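Local coordinates for protein enterotoxin type A (PDB 1DYQ) that acts as a staphylococcal superantigen, binding MHC class II, in part through a zinc ion, and T-cell receptors to activate T cells, and also causes food poisoning, at residues Leu130-Gly134 and Lys135-Val139; Gly99-Pro102 and Asn103-Cys107; Ser17-Gln20 and Gly21-Gly25; Gly111-His115 and Asp116-Leu120. The protein carries 3 engineered substitutions. All coordinates share one frame; numbering follows the deposited sequence.

How the interactions relate
Along the chain the four local contacts come in the order interaction 3, 2, 4 and 1. Interaction 3 opens helix 23-32 near the N-terminus. Interactions 2 and 4 sit at the two ends of strand 105-114, their centres about 27 Å apart, and interaction 4 turns the chain out of that strand of the OB-fold sheet into strand 119-132 of the beta-grasp sheet. At the far end of strand 119-132 lies interaction 1, about 32 Å between centres from interaction 4 and about 42 Å from interaction 2. Three tight turns thus punctuate two consecutive strands, one in each domain, and the last lies beside the zinc site used for MHC class II binding.

Interaction 1 (Leu130-Gly134 and Lys135-Val139); sequences LWLDG and KQNTV
Leu130 to Leu132 and Lys135 to Asn137 form a tight antiparallel hairpin, the N-to-C directions of the short strands 129° apart, closed by a type I' turn through Asp133 and Gly134. Leu132 and Lys135 are a hydrogen-bonded pair: Leu132 N reaches Lys135 O over 2.9 Å, and Lys135 N answers to Leu132 O. A further bond, from Asn137 N to Leu130 O at 2.9 Å, lies toward the open end. Leu130, Leu132 and Asn137 share one face. Leu130 swings its CG anti to the backbone N (chi1 -172°), which lays CD2 against Asn137 CB at 3.8 Å, while its CB meets Val139 CG2 at 3.7 Å. The amide of Asn137 lies across the leucines, OD1 coming to 3.7 Å from Leu132 CD2; that oxygen is bonded to Tyr168 OH of helix 153-168, and ND2 bonds back to Gln136 O. On the other face the Gln136 chain runs extended over the Trp131 indole, CD standing 4.2 Å above the ring plane toward its rim, with amide and ring planes 31° apart. The Trp131 ring also meets that of Tyr230, nearly parallel to it. Water 1 accepts from Leu130 N and Gln136 NE2 and donates to Asn137 O at 2.7 Å, bridging the strands beyond the last direct bond. The chemistry is thus divided: a mainly apolar face turned to helix 153-168, with its amide oxygen satisfied by a tyrosine, and an aromatic-amide face on which the Trp131 side chain comes within about 4 Å of that of the zinc ligand Asp228.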
ATOM      1  N   LEU A 130      -9.054   5.148  15.680  1.00 15.79           N
ATOM      2  CA  LEU A 130      -8.543   3.818  15.987  1.00 15.50           C
ATOM      3  C   LEU A 130      -9.190   3.287  17.281  1.00 18.68           C
ATOM      4  O   LEU A 130      -9.152   3.979  18.299  1.00 19.44           O
ATOM      5  CB  LEU A 130      -7.029   3.817  16.123  1.00 16.67           C
ATOM      6  CG  LEU A 130      -6.358   2.445  16.265  1.00 17.83           C
ATOM      7  CD1 LEU A 130      -4.973   2.483  15.629  1.00 19.02           C
ATOM      8  CD2 LEU A 130      -6.171   2.081  17.753  1.00 16.89           C
ATOM      9  N   TRP A 131      -9.692   2.090  17.208  1.00 17.61           N
ATOM     10  CA  TRP A 131     -10.228   1.401  18.394  1.00 19.52           C
ATOM     11  C   TRP A 131      -9.387   0.146  18.654  1.00 20.29           C
ATOM     12  O   TRP A 131      -9.064  -0.574  17.702  1.00 18.25           O
ATOM     13  CB  TRP A 131     -11.681   1.036  18.199  1.00 19.49           C
ATOM     14  CG  TRP A 131     -12.635   2.194  18.157  1.00 20.45           C
ATOM     15  CD1 TRP A 131     -13.279   2.749  19.223  1.00 21.12           C
ATOM     16  CD2 TRP A 131     -13.085   2.905  16.999  1.00 19.31           C
ATOM     17  NE1 TRP A 131     -14.097   3.771  18.806  1.00 20.96           N
ATOM     18  CE2 TRP A 131     -14.015   3.878  17.431  1.00 18.26           C
ATOM     19  CE3 TRP A 131     -12.825   2.812  15.627  1.00 19.25           C
ATOM     20  CZ2 TRP A 131     -14.632   4.755  16.569  1.00 19.67           C
ATOM     21  CZ3 TRP A 131     -13.443   3.687  14.762  1.00 21.51           C
ATOM     22  CH2 TRP A 131     -14.357   4.659  15.234  1.00 19.41           C
ATOM     23  N   LEU A 132      -9.044  -0.079  19.910  1.00 20.29           N
ATOM     24  CA  LEU A 132      -8.352  -1.318  20.309  1.00 21.25           C
ATOM     25  C   LEU A 132      -9.235  -2.061  21.331  1.00 22.34           C
ATOM     26  O   LEU A 132      -9.490  -1.495  22.409  1.00 22.07           O
ATOM     27  CB  LEU A 132      -7.012  -1.006  20.902  1.00 19.89           C
ATOM     28  CG  LEU A 132      -6.246  -2.146  21.609  1.00 22.21           C
ATOM     29  CD1 LEU A 132      -5.821  -3.184  20.567  1.00 23.30           C
ATOM     30  CD2 LEU A 132      -5.039  -1.558  22.320  1.00 23.88           C
ATOM     31  N   ASP A 133      -9.777  -3.184  20.950  1.00 21.72           N
ATOM     32  CA  ASP A 133     -10.746  -3.907  21.799  1.00 22.98           C
ATOM     33  C   ASP A 133     -11.881  -2.977  22.190  1.00 24.27           C
ATOM     34  O   ASP A 133     -12.341  -2.947  23.336  1.00 23.84           O
ATOM     35  CB  ASP A 133     -10.068  -4.505  23.018  1.00 22.05           C
ATOM     36  CG  ASP A 133      -9.069  -5.609  22.664  1.00 22.21           C
ATOM     37  OD1 ASP A 133      -9.417  -6.478  21.849  1.00 23.26           O
ATOM     38  OD2 ASP A 133      -7.961  -5.575  23.232  1.00 23.84           O
ATOM     39  N   GLY A 134     -12.348  -2.174  21.226  1.00 24.03           N
ATOM     40  CA  GLY A 134     -13.429  -1.261  21.405  1.00 23.36           C
ATOM     41  C   GLY A 134     -13.103   0.068  22.020  1.00 21.76           C
ATOM     42  O   GLY A 134     -14.017   0.948  22.054  1.00 23.71           O
ATOM     43  N   LYS A 135     -11.935   0.292  22.564  1.00 22.26           N
ATOM     44  CA  LYS A 135     -11.614   1.573  23.214  1.00 23.80           C
ATOM     45  C   LYS A 135     -10.846   2.466  22.256  1.00 24.99           C
ATOM     46  O   LYS A 135      -9.817   2.030  21.718  1.00 21.00           O
ATOM     47  CB  LYS A 135     -10.832   1.336  24.496  1.00 28.43           C
ATOM     48  CG  LYS A 135     -10.001   2.482  25.004  1.00 31.84           C
ATOM     49  CD  LYS A 135     -10.809   3.745  25.235  1.00 38.48           C
ATOM     50  CE  LYS A 135      -9.922   4.862  25.792  1.00 40.15           C
ATOM     51  NZ  LYS A 135      -9.717   4.681  27.260  1.00 44.47           N
ATOM     52  N   GLN A 136     -11.301   3.700  22.059  1.00 24.00           N
ATOM     53  CA  GLN A 136     -10.564   4.602  21.165  1.00 26.66           C
ATOM     54  C   GLN A 136      -9.179   4.907  21.703  1.00 26.82           C
ATOM     55  O   GLN A 136      -8.971   5.109  22.916  1.00 27.70           O
ATOM     56  CB  GLN A 136     -11.356   5.870  20.900  1.00 29.30           C
ATOM     57  CG  GLN A 136     -10.782   6.744  19.788  1.00 34.83           C
ATOM     58  CD  GLN A 136     -11.825   7.604  19.115  1.00 36.78           C
ATOM     59  OE1 GLN A 136     -12.920   7.816  19.644  1.00 38.11           O
ATOM     60  NE2 GLN A 136     -11.516   8.105  17.920  1.00 37.38           N
ATOM     61  N   ASN A 137      -8.182   4.903  20.820  1.00 25.12           N
ATOM     62  CA  ASN A 137      -6.828   5.313  21.165  1.00 24.81           C
ATOM     63  C   ASN A 137      -6.481   6.559  20.319  1.00 25.09           C
ATOM     64  O   ASN A 137      -6.818   6.576  19.129  1.00 25.10           O
ATOM     65  CB  ASN A 137      -5.789   4.255  20.894  1.00 27.22           C
ATOM     66  CG  ASN A 137      -5.741   3.073  21.810  1.00 31.69           C
ATOM     67  OD1 ASN A 137      -4.986   2.112  21.552  1.00 31.35           O
ATOM     68  ND2 ASN A 137      -6.496   3.083  22.897  1.00 29.34           N
ATOM     69  N   THR A 138      -5.763   7.491  20.895  1.00 24.72           N
ATOM     70  CA  THR A 138      -5.329   8.680  20.181  1.00 26.90           C
ATOM     71  C   THR A 138      -4.275   8.319  19.119  1.00 24.85           C
ATOM     72  O   THR A 138      -3.459   7.441  19.357  1.00 26.85           O
ATOM     73  CB  THR A 138      -4.681   9.707  21.140  1.00 32.58           C
ATOM     74  OG1 THR A 138      -5.543   9.914  22.266  1.00 35.95           O
ATOM     75  CG2 THR A 138      -4.471  11.034  20.423  1.00 35.32           C
ATOM     76  N   VAL A 139      -4.427   8.900  17.934  1.00 24.68           N
ATOM     77  CA  VAL A 139      -3.422   8.704  16.872  1.00 24.35           C
ATOM     78  C   VAL A 139      -2.949  10.091  16.414  1.00 24.13           C
ATOM     79  O   VAL A 139      -3.784  10.920  16.059  1.00 24.94           O
ATOM     80  CB  VAL A 139      -4.017   7.971  15.653  1.00 21.92           C
ATOM     81  CG1 VAL A 139      -2.906   7.740  14.613  1.00 21.57           C
ATOM     82  CG2 VAL A 139      -4.658   6.659  16.040  1.00 19.97           C
TER
HETATM   83  O   HOH W   1      -8.562   7.534  17.280  1.00 23.89           O

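Interaction 2 (Gly99-Pro102 and Asn103-Cys107); sequences GGTP and NKTAC
Thr101 and Thr105 meet methyl to methyl, CG2 to CG2 at 3.7 Å, their side chains crossing at about a right angle. Both threonines adopt the same rotamer, with chi1 of -62° and -65°: each methyl stands opposite its own backbone N and each hydroxyl beside it. This leaves the two methyls facing one another while Thr101 OG1 turns back to Ala98 O. The Thr101 methyl, CG2, also lies 4.0 Å from Cys107 SG, two residues farther along the strand. Pro102 crosses Thr105 obliquely at its hydroxyl, its CB 3.7 Å from Thr105 OG1. Beneath these side chains the backbone makes a type II turn from Pro102 to Thr105, with Lys104 at positive phi. Its closing bond, Thr105 N to Pro102 O at 3.1 Å, is weak and bent to 135°. Water 2 supplements it, donating to both Pro102 O and Thr105 O, the latter at 2.9 Å, so the proline carbonyl is held from two sources. The turn delivers the chain into strand 105-114 of the OB-fold domain. There Cys107 is joined by a disulfide to Cys97, which ties the loop preceding the turn to the strand, and Thr101, Thr105 and Cys107 all rest on Leu69 of the parallel neighbouring strand 67-71.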
ATOM      1  N   GLY A  99       7.653 -14.062 -13.764  1.00 17.13           N
ATOM      2  CA  GLY A  99       8.795 -14.725 -14.396  1.00 16.15           C
ATOM      3  C   GLY A  99       9.184 -14.068 -15.710  1.00 15.24           C
ATOM      4  O   GLY A  99       8.371 -13.679 -16.537  1.00 15.91           O
ATOM      5  N   GLY A 100      10.503 -13.988 -15.940  1.00 16.21           N
ATOM      6  CA  GLY A 100      11.028 -13.416 -17.156  1.00 17.77           C
ATOM      7  C   GLY A 100      11.136 -11.918 -17.169  1.00 19.87           C
ATOM      8  O   GLY A 100      11.438 -11.290 -18.192  1.00 21.32           O
ATOM      9  N   THR A 101      10.940 -11.267 -16.006  1.00 17.65           N
ATOM     10  CA  THR A 101      11.202  -9.797 -15.962  1.00 17.33           C
ATOM     11  C   THR A 101      12.722  -9.661 -15.995  1.00 18.23           C
ATOM     12  O   THR A 101      13.422 -10.462 -15.378  1.00 18.90           O
ATOM     13  CB  THR A 101      10.623  -9.222 -14.650  1.00 16.42           C
ATOM     14  OG1 THR A 101       9.191  -9.456 -14.679  1.00 17.26           O
ATOM     15  CG2 THR A 101      10.830  -7.730 -14.534  1.00 18.60           C
ATOM     16  N   PRO A 102      13.224  -8.636 -16.659  1.00 18.57           N
ATOM     17  CA  PRO A 102      14.667  -8.487 -16.809  1.00 22.05           C
ATOM     18  C   PRO A 102      15.392  -8.383 -15.500  1.00 24.01           C
ATOM     19  O   PRO A 102      14.901  -7.915 -14.466  1.00 23.90           O
ATOM     20  CB  PRO A 102      14.832  -7.308 -17.722  1.00 22.20           C
ATOM     21  CG  PRO A 102      13.550  -7.265 -18.517  1.00 23.93           C
ATOM     22  CD  PRO A 102      12.485  -7.675 -17.491  1.00 21.02           C
ATOM     23  N   ASN A 103      16.583  -9.010 -15.489  1.00 24.80           N
ATOM     24  CA  ASN A 103      17.517  -8.906 -14.373  1.00 26.52           C
ATOM     25  C   ASN A 103      17.584  -7.396 -13.975  1.00 25.00           C
ATOM     26  O   ASN A 103      17.680  -6.578 -14.909  1.00 27.15           O
ATOM     27  CB  ASN A 103      18.953  -9.131 -14.982  1.00 34.21           C
ATOM     28  CG  ASN A 103      19.410 -10.548 -14.947  1.00 40.35           C
ATOM     29  OD1 ASN A 103      19.720 -11.098 -13.878  1.00 44.97           O
ATOM     30  ND2 ASN A 103      19.511 -11.191 -16.107  1.00 42.86           N
ATOM     31  N   LYS A 104      17.732  -7.061 -12.761  1.00 21.04           N
ATOM     32  CA  LYS A 104      17.929  -5.744 -12.194  1.00 17.53           C
ATOM     33  C   LYS A 104      16.720  -4.856 -12.439  1.00 15.29           C
ATOM     34  O   LYS A 104      16.770  -3.618 -12.423  1.00 16.59           O
ATOM     35  CB  LYS A 104      19.228  -5.116 -12.688  1.00 21.03           C
ATOM     36  CG  LYS A 104      20.507  -5.939 -12.436  1.00 23.24           C
ATOM     37  CD  LYS A 104      21.716  -5.134 -12.988  1.00 24.43           C
ATOM     38  CE  LYS A 104      22.393  -4.378 -11.830  1.00 25.30           C
ATOM     39  NZ  LYS A 104      22.743  -5.375 -10.746  1.00 28.51           N
ATOM     40  N   THR A 105      15.561  -5.466 -12.655  1.00 15.77           N
ATOM     41  CA  THR A 105      14.312  -4.669 -12.744  1.00 16.92           C
ATOM     42  C   THR A 105      13.583  -4.918 -11.419  1.00 17.00           C
ATOM     43  O   THR A 105      13.517  -6.063 -10.937  1.00 18.97           O
ATOM     44  CB  THR A 105      13.443  -5.099 -13.917  1.00 15.33           C
ATOM     45  OG1 THR A 105      14.178  -4.787 -15.126  1.00 19.68           O
ATOM     46  CG2 THR A 105      12.111  -4.347 -13.975  1.00 15.39           C
ATOM     47  N   ALA A 106      13.007  -3.887 -10.831  1.00 15.68           N
ATOM     48  CA  ALA A 106      12.187  -4.092  -9.609  1.00 13.50           C
ATOM     49  C   ALA A 106      10.734  -3.843  -9.926  1.00 11.92           C
ATOM     50  O   ALA A 106      10.464  -3.027 -10.831  1.00 12.32           O
ATOM     51  CB  ALA A 106      12.606  -3.101  -8.517  1.00 14.04           C
ATOM     52  N   CYS A 107       9.756  -4.493  -9.306  1.00 10.62           N
ATOM     53  CA  CYS A 107       8.373  -4.308  -9.665  1.00 10.86           C
ATOM     54  C   CYS A 107       7.549  -3.707  -8.512  1.00 10.85           C
ATOM     55  O   CYS A 107       7.811  -3.951  -7.339  1.00 10.20           O
ATOM     56  CB  CYS A 107       7.730  -5.648 -10.081  1.00 11.92           C
ATOM     57  SG  CYS A 107       8.488  -6.282 -11.643  1.00 17.09           S
TER
HETATM   58  O   HOH W   2      13.155  -8.640 -12.193  1.00 30.58           O

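Interaction 3 (Ser17-Gln20 and Gly21-Gly25); sequences SELQ and GTALG
Leu19 faces the start of helix 23-32 and rests on Ala23. Its CB lies against the methyl of Ala23, CB to CB at 3.8 Å, and its CG keeps close to the same methyl. Farther out, a touch between Leu19 CD2 and Leu24 CD1, modelled at 3.8 Å with the two side chains crossing at about a right angle, is doubtful, because both leucines have a second deposited conformer. The Ala23 methyl also lies close to Gln20 O, 3.1 Å from CB. That carbonyl accepts the hydrogen bond of Ala23 N at 3.0 Å and 154°. Around the leucine, Arg14 and Phe200 add further side-chain contacts, and Lys16 touches Leu24. The bond closes a type II' beta turn from Gln20 to Ala23, whose first central residue, Gly21, has the positive phi (54°) that this turn class requires and glycine readily adopts. Such a turn, with an apolar residue folded back onto the first helical turn, reverses the chain from the N-terminal 3-10 segment into helix 23-32.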
ATOM      1  N   SER A  17      -3.571 -16.213  14.022  1.00 17.06           N
ATOM      2  CA  SER A  17      -3.141 -17.569  14.212  1.00 20.35           C
ATOM      3  C   SER A  17      -3.287 -18.436  12.975  1.00 19.11           C
ATOM      4  O   SER A  17      -2.724 -19.546  12.931  1.00 20.81           O
ATOM      5  CB  SER A  17      -3.977 -18.199  15.369  1.00 17.49           C
ATOM      6  OG  SER A  17      -5.324 -18.285  15.014  1.00 18.66           O
ATOM      7  N   GLU A  18      -4.027 -17.982  11.975  1.00 18.81           N
ATOM      8  CA  GLU A  18      -4.217 -18.725  10.741  1.00 19.71           C
ATOM      9  C   GLU A  18      -3.026 -18.561   9.798  1.00 22.36           C
ATOM     10  O   GLU A  18      -2.905 -19.276   8.804  1.00 24.17           O
ATOM     11  CB  GLU A  18      -5.488 -18.254  10.028  1.00 23.36           C
ATOM     12  CG  GLU A  18      -6.775 -18.613  10.762  1.00 21.40           C
ATOM     13  CD  GLU A  18      -7.094 -20.096  10.664  1.00 28.17           C
ATOM     14  OE1 GLU A  18      -7.043 -20.644   9.532  1.00 29.12           O
ATOM     15  OE2 GLU A  18      -7.384 -20.716  11.703  1.00 29.16           O
ATOM     16  N   LEU A  19      -2.195 -17.563  10.078  1.00 22.17           N
ATOM     17  CA  LEU A  19      -1.084 -17.263   9.163  1.00 25.89           C
ATOM     18  C   LEU A  19      -0.061 -18.367   9.157  1.00 28.92           C
ATOM     19  O   LEU A  19       0.415 -18.792  10.224  1.00 31.34           O
ATOM     20  CB  LEU A  19      -0.487 -15.908   9.510  0.50 22.18           C
ATOM     21  CG  LEU A  19      -1.169 -14.683   8.874  0.50 20.86           C
ATOM     22  CD1 LEU A  19      -2.678 -14.741   9.054  0.50 22.18           C
ATOM     23  CD2 LEU A  19      -0.610 -13.402   9.501  0.50 19.84           C
ATOM     24  N   GLN A  20       0.294 -18.856   7.962  1.00 28.78           N
ATOM     25  CA  GLN A  20       1.223 -19.964   7.870  1.00 28.96           C
ATOM     26  C   GLN A  20       2.623 -19.546   7.475  1.00 28.64           C
ATOM     27  O   GLN A  20       2.861 -18.564   6.774  1.00 25.81           O
ATOM     28  CB  GLN A  20       0.681 -21.088   6.999  1.00 34.45           C
ATOM     29  CG  GLN A  20      -0.506 -21.838   7.596  1.00 37.64           C
ATOM     30  CD  GLN A  20      -0.282 -22.276   9.022  1.00 41.98           C
ATOM     31  OE1 GLN A  20      -0.774 -21.654   9.975  1.00 42.14           O
ATOM     32  NE2 GLN A  20       0.461 -23.364   9.217  1.00 42.59           N
ATOM     33  N   GLY A  21       3.601 -20.264   8.026  1.00 27.74           N
ATOM     34  CA  GLY A  21       4.980 -20.136   7.711  1.00 26.35           C
ATOM     35  C   GLY A  21       5.574 -18.761   7.823  1.00 24.83           C
ATOM     36  O   GLY A  21       5.723 -18.155   8.893  1.00 24.61           O
ATOM     37  N   THR A  22       6.065 -18.271   6.674  1.00 23.17           N
ATOM     38  CA  THR A  22       6.774 -17.006   6.631  1.00 19.85           C
ATOM     39  C   THR A  22       5.846 -15.812   6.567  1.00 18.84           C
ATOM     40  O   THR A  22       6.310 -14.675   6.425  1.00 18.30           O
ATOM     41  CB  THR A  22       7.670 -16.980   5.347  1.00 19.18           C
ATOM     42  OG1 THR A  22       6.831 -17.313   4.249  1.00 21.79           O
ATOM     43  CG2 THR A  22       8.769 -18.026   5.509  1.00 19.94           C
ATOM     44  N   ALA A  23       4.537 -16.035   6.667  1.00 17.18           N
ATOM     45  CA  ALA A  23       3.552 -15.026   6.523  1.00 16.34           C
ATOM     46  C   ALA A  23       3.765 -13.777   7.344  1.00 14.40           C
ATOM     47  O   ALA A  23       3.760 -12.671   6.777  1.00 14.73           O
ATOM     48  CB  ALA A  23       2.132 -15.577   6.745  1.00 18.00           C
ATOM     49  N   LEU A  24       3.996 -13.928   8.642  1.00 14.68           N
ATOM     50  CA  LEU A  24       4.127 -12.737   9.507  1.00 13.82           C
ATOM     51  C   LEU A  24       5.397 -11.974   9.182  1.00 14.08           C
ATOM     52  O   LEU A  24       5.429 -10.754   9.133  1.00 15.52           O
ATOM     53  CB  LEU A  24       4.124 -13.204  10.961  0.50 17.09           C
ATOM     54  CG  LEU A  24       3.513 -12.314  12.018  0.50 18.13           C
ATOM     55  CD1 LEU A  24       2.149 -11.793  11.619  0.50 17.21           C
ATOM     56  CD2 LEU A  24       3.443 -13.052  13.362  0.50 16.72           C
ATOM     57  N   GLY A  25       6.466 -12.739   8.946  1.00 13.95           N
ATOM     58  CA  GLY A  25       7.745 -12.153   8.567  1.00 13.61           C
ATOM     59  C   GLY A  25       7.599 -11.391   7.231  1.00 11.49           C
ATOM     60  O   GLY A  25       8.208 -10.330   7.128  1.00 12.11           O
TER

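Interaction 4 (Gly111-His115 and Asp116-Leu120); sequences GVTLH and DNNRL
His115 carries its imidazole opposite the backbone N (chi1 173°), which brings the ring together with the neighbouring Asp116 carboxylate at the head of a turn. Asp116 OD1 comes to the edge of the imidazole, in its plane, 3.4 Å from His115 CD2. The carboxylate plane is steeply inclined to the ring, 68° apart, and His115 NE2 and Asp116 OD1 stay 4.4 Å apart, so this is an edge approach and not a salt bridge. The other ring nitrogen, His115 ND1, is bonded to Asp87 of strand 86-91, which fixes the imidazole. Asn118 extends its CG opposite its backbone N (chi1 -163°) and folds back toward strand 112-114, with CB 3.3 Å from Leu114 O. Water 3 fills the corner between them: it accepts from Thr113 OG1 at 2.7 Å and from Asn118 ND2 at 2.8 Å, and donates to Leu114 O at 2.8 Å. Asn118 OD1 is taken by the backbone N of Asn150. The backbone makes a type II turn from His115 to Asn118, with Asn117 at positive phi, closed by Asn118 N to His115 O at 3.1 Å. The buried Asn118 thus has both ends of its amide satisfied, linking this turn to the backbone of Asn150, at the start of strand 150-152, while two aspartates near the His115 ring would probably favour its protonated form.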
ATOM      1  N   GLY A 111       0.323   2.204  -7.565  1.00 11.19           N
ATOM      2  CA  GLY A 111       1.090   3.277  -6.963  1.00 11.40           C
ATOM      3  C   GLY A 111       1.136   4.556  -7.785  1.00 10.82           C
ATOM      4  O   GLY A 111       1.959   5.429  -7.425  1.00 12.71           O
ATOM      5  N   VAL A 112       0.396   4.649  -8.878  1.00 10.26           N
ATOM      6  CA  VAL A 112       0.554   5.798  -9.782  1.00 11.44           C
ATOM      7  C   VAL A 112      -0.644   6.733  -9.739  1.00 12.01           C
ATOM      8  O   VAL A 112      -1.787   6.300  -9.741  1.00 12.92           O
ATOM      9  CB  VAL A 112       0.688   5.245 -11.227  1.00 13.12           C
ATOM     10  CG1 VAL A 112       0.966   6.365 -12.227  1.00 14.04           C
ATOM     11  CG2 VAL A 112       1.822   4.231 -11.256  1.00 13.73           C
ATOM     12  N   THR A 113      -0.370   8.040  -9.807  1.00 12.41           N
ATOM     13  CA  THR A 113      -1.448   9.022  -9.926  1.00 11.20           C
ATOM     14  C   THR A 113      -1.069  10.078 -10.989  1.00 11.39           C
ATOM     15  O   THR A 113       0.104  10.362 -11.152  1.00 14.27           O
ATOM     16  CB  THR A 113      -1.668   9.793  -8.597  1.00 12.18           C
ATOM     17  OG1 THR A 113      -0.461  10.163  -8.016  1.00 13.77           O
ATOM     18  CG2 THR A 113      -2.469   8.879  -7.641  1.00 14.06           C
ATOM     19  N   LEU A 114      -2.077  10.583 -11.680  1.00 13.23           N
ATOM     20  CA  LEU A 114      -1.785  11.698 -12.622  1.00 15.17           C
ATOM     21  C   LEU A 114      -1.208  12.859 -11.854  1.00 16.89           C
ATOM     22  O   LEU A 114      -1.674  13.191 -10.756  1.00 16.75           O
ATOM     23  CB  LEU A 114      -3.058  12.099 -13.362  1.00 16.00           C
ATOM     24  CG  LEU A 114      -3.596  11.015 -14.313  1.00 17.33           C
ATOM     25  CD1 LEU A 114      -4.986  11.359 -14.800  1.00 21.81           C
ATOM     26  CD2 LEU A 114      -2.601  10.838 -15.456  1.00 16.13           C
ATOM     27  N   HIS A 115      -0.172  13.498 -12.410  1.00 14.53           N
ATOM     28  CA  HIS A 115       0.504  14.563 -11.699  1.00 16.97           C
ATOM     29  C   HIS A 115      -0.305  15.860 -11.724  1.00 19.44           C
ATOM     30  O   HIS A 115      -0.360  16.633 -10.805  1.00 19.79           O
ATOM     31  CB  HIS A 115       1.881  14.810 -12.287  1.00 17.05           C
ATOM     32  CG  HIS A 115       2.624  15.979 -11.749  1.00 18.33           C
ATOM     33  ND1 HIS A 115       3.364  16.025 -10.617  1.00 19.26           N
ATOM     34  CD2 HIS A 115       2.680  17.253 -12.303  1.00 20.06           C
ATOM     35  CE1 HIS A 115       3.892  17.252 -10.453  1.00 19.96           C
ATOM     36  NE2 HIS A 115       3.462  17.996 -11.466  1.00 20.74           N
ATOM     37  N   ASP A 116      -0.776  16.139 -12.967  1.00 20.01           N
ATOM     38  CA  ASP A 116      -1.351  17.429 -13.215  1.00 21.50           C
ATOM     39  C   ASP A 116      -2.597  17.779 -12.408  1.00 20.04           C
ATOM     40  O   ASP A 116      -3.557  17.079 -12.302  1.00 21.72           O
ATOM     41  CB  ASP A 116      -1.524  17.781 -14.650  1.00 26.55           C
ATOM     42  CG  ASP A 116      -0.297  17.918 -15.480  1.00 31.73           C
ATOM     43  OD1 ASP A 116       0.835  18.129 -15.010  1.00 34.70           O
ATOM     44  OD2 ASP A 116      -0.481  17.939 -16.753  1.00 36.57           O
ATOM     45  N   ASN A 117      -2.442  19.029 -11.882  1.00 20.68           N
ATOM     46  CA  ASN A 117      -3.579  19.576 -11.102  1.00 23.71           C
ATOM     47  C   ASN A 117      -3.882  18.650  -9.942  1.00 23.18           C
ATOM     48  O   ASN A 117      -4.887  18.866  -9.259  1.00 24.62           O
ATOM     49  CB  ASN A 117      -4.783  19.764 -12.013  1.00 28.03           C
ATOM     50  CG  ASN A 117      -4.556  20.718 -13.173  1.00 32.23           C
ATOM     51  OD1 ASN A 117      -4.135  21.856 -12.970  1.00 37.42           O
ATOM     52  ND2 ASN A 117      -4.872  20.264 -14.388  1.00 34.66           N
ATOM     53  N   ASN A 118      -2.890  17.853  -9.483  1.00 20.30           N
ATOM     54  CA  ASN A 118      -3.237  16.962  -8.346  1.00 19.59           C
ATOM     55  C   ASN A 118      -2.646  17.400  -7.054  1.00 19.87           C
ATOM     56  O   ASN A 118      -2.896  16.756  -5.997  1.00 21.90           O
ATOM     57  CB  ASN A 118      -2.885  15.519  -8.705  1.00 17.55           C
ATOM     58  CG  ASN A 118      -3.564  14.505  -7.795  1.00 18.51           C
ATOM     59  OD1 ASN A 118      -4.796  14.492  -7.658  1.00 18.67           O
ATOM     60  ND2 ASN A 118      -2.802  13.577  -7.229  1.00 17.18           N
ATOM     61  N   ARG A 119      -1.784  18.415  -7.022  1.00 21.32           N
ATOM     62  CA  ARG A 119      -1.132  18.809  -5.779  1.00 20.92           C
ATOM     63  C   ARG A 119      -1.976  19.734  -4.930  1.00 23.12           C
ATOM     64  O   ARG A 119      -2.388  20.811  -5.353  1.00 23.91           O
ATOM     65  CB  ARG A 119       0.254  19.413  -6.033  1.00 25.48           C
ATOM     66  CG  ARG A 119       1.045  19.713  -4.782  1.00 28.13           C
ATOM     67  CD  ARG A 119       2.528  19.915  -5.081  1.00 31.79           C
ATOM     68  NE  ARG A 119       3.317  19.724  -3.879  1.00 34.13           N
ATOM     69  CZ  ARG A 119       3.864  18.648  -3.413  1.00 34.66           C
ATOM     70  NH1 ARG A 119       3.810  17.461  -4.018  1.00 36.04           N
ATOM     71  NH2 ARG A 119       4.547  18.720  -2.255  1.00 37.37           N
ATOM     72  N   LEU A 120      -2.123  19.361  -3.645  1.00 20.15           N
ATOM     73  CA  LEU A 120      -2.799  20.256  -2.689  1.00 23.27           C
ATOM     74  C   LEU A 120      -1.876  21.387  -2.281  1.00 23.65           C
ATOM     75  O   LEU A 120      -0.678  21.180  -2.063  1.00 24.58           O
ATOM     76  CB  LEU A 120      -3.177  19.429  -1.436  1.00 19.89           C
ATOM     77  CG  LEU A 120      -4.355  18.471  -1.635  1.00 23.13           C
ATOM     78  CD1 LEU A 120      -4.411  17.469  -0.491  1.00 22.90           C
ATOM     79  CD2 LEU A 120      -5.659  19.236  -1.774  1.00 23.84           C
TER
HETATM   80  O   HOH W   3      -0.342  12.822  -8.355  1.00 16.28           O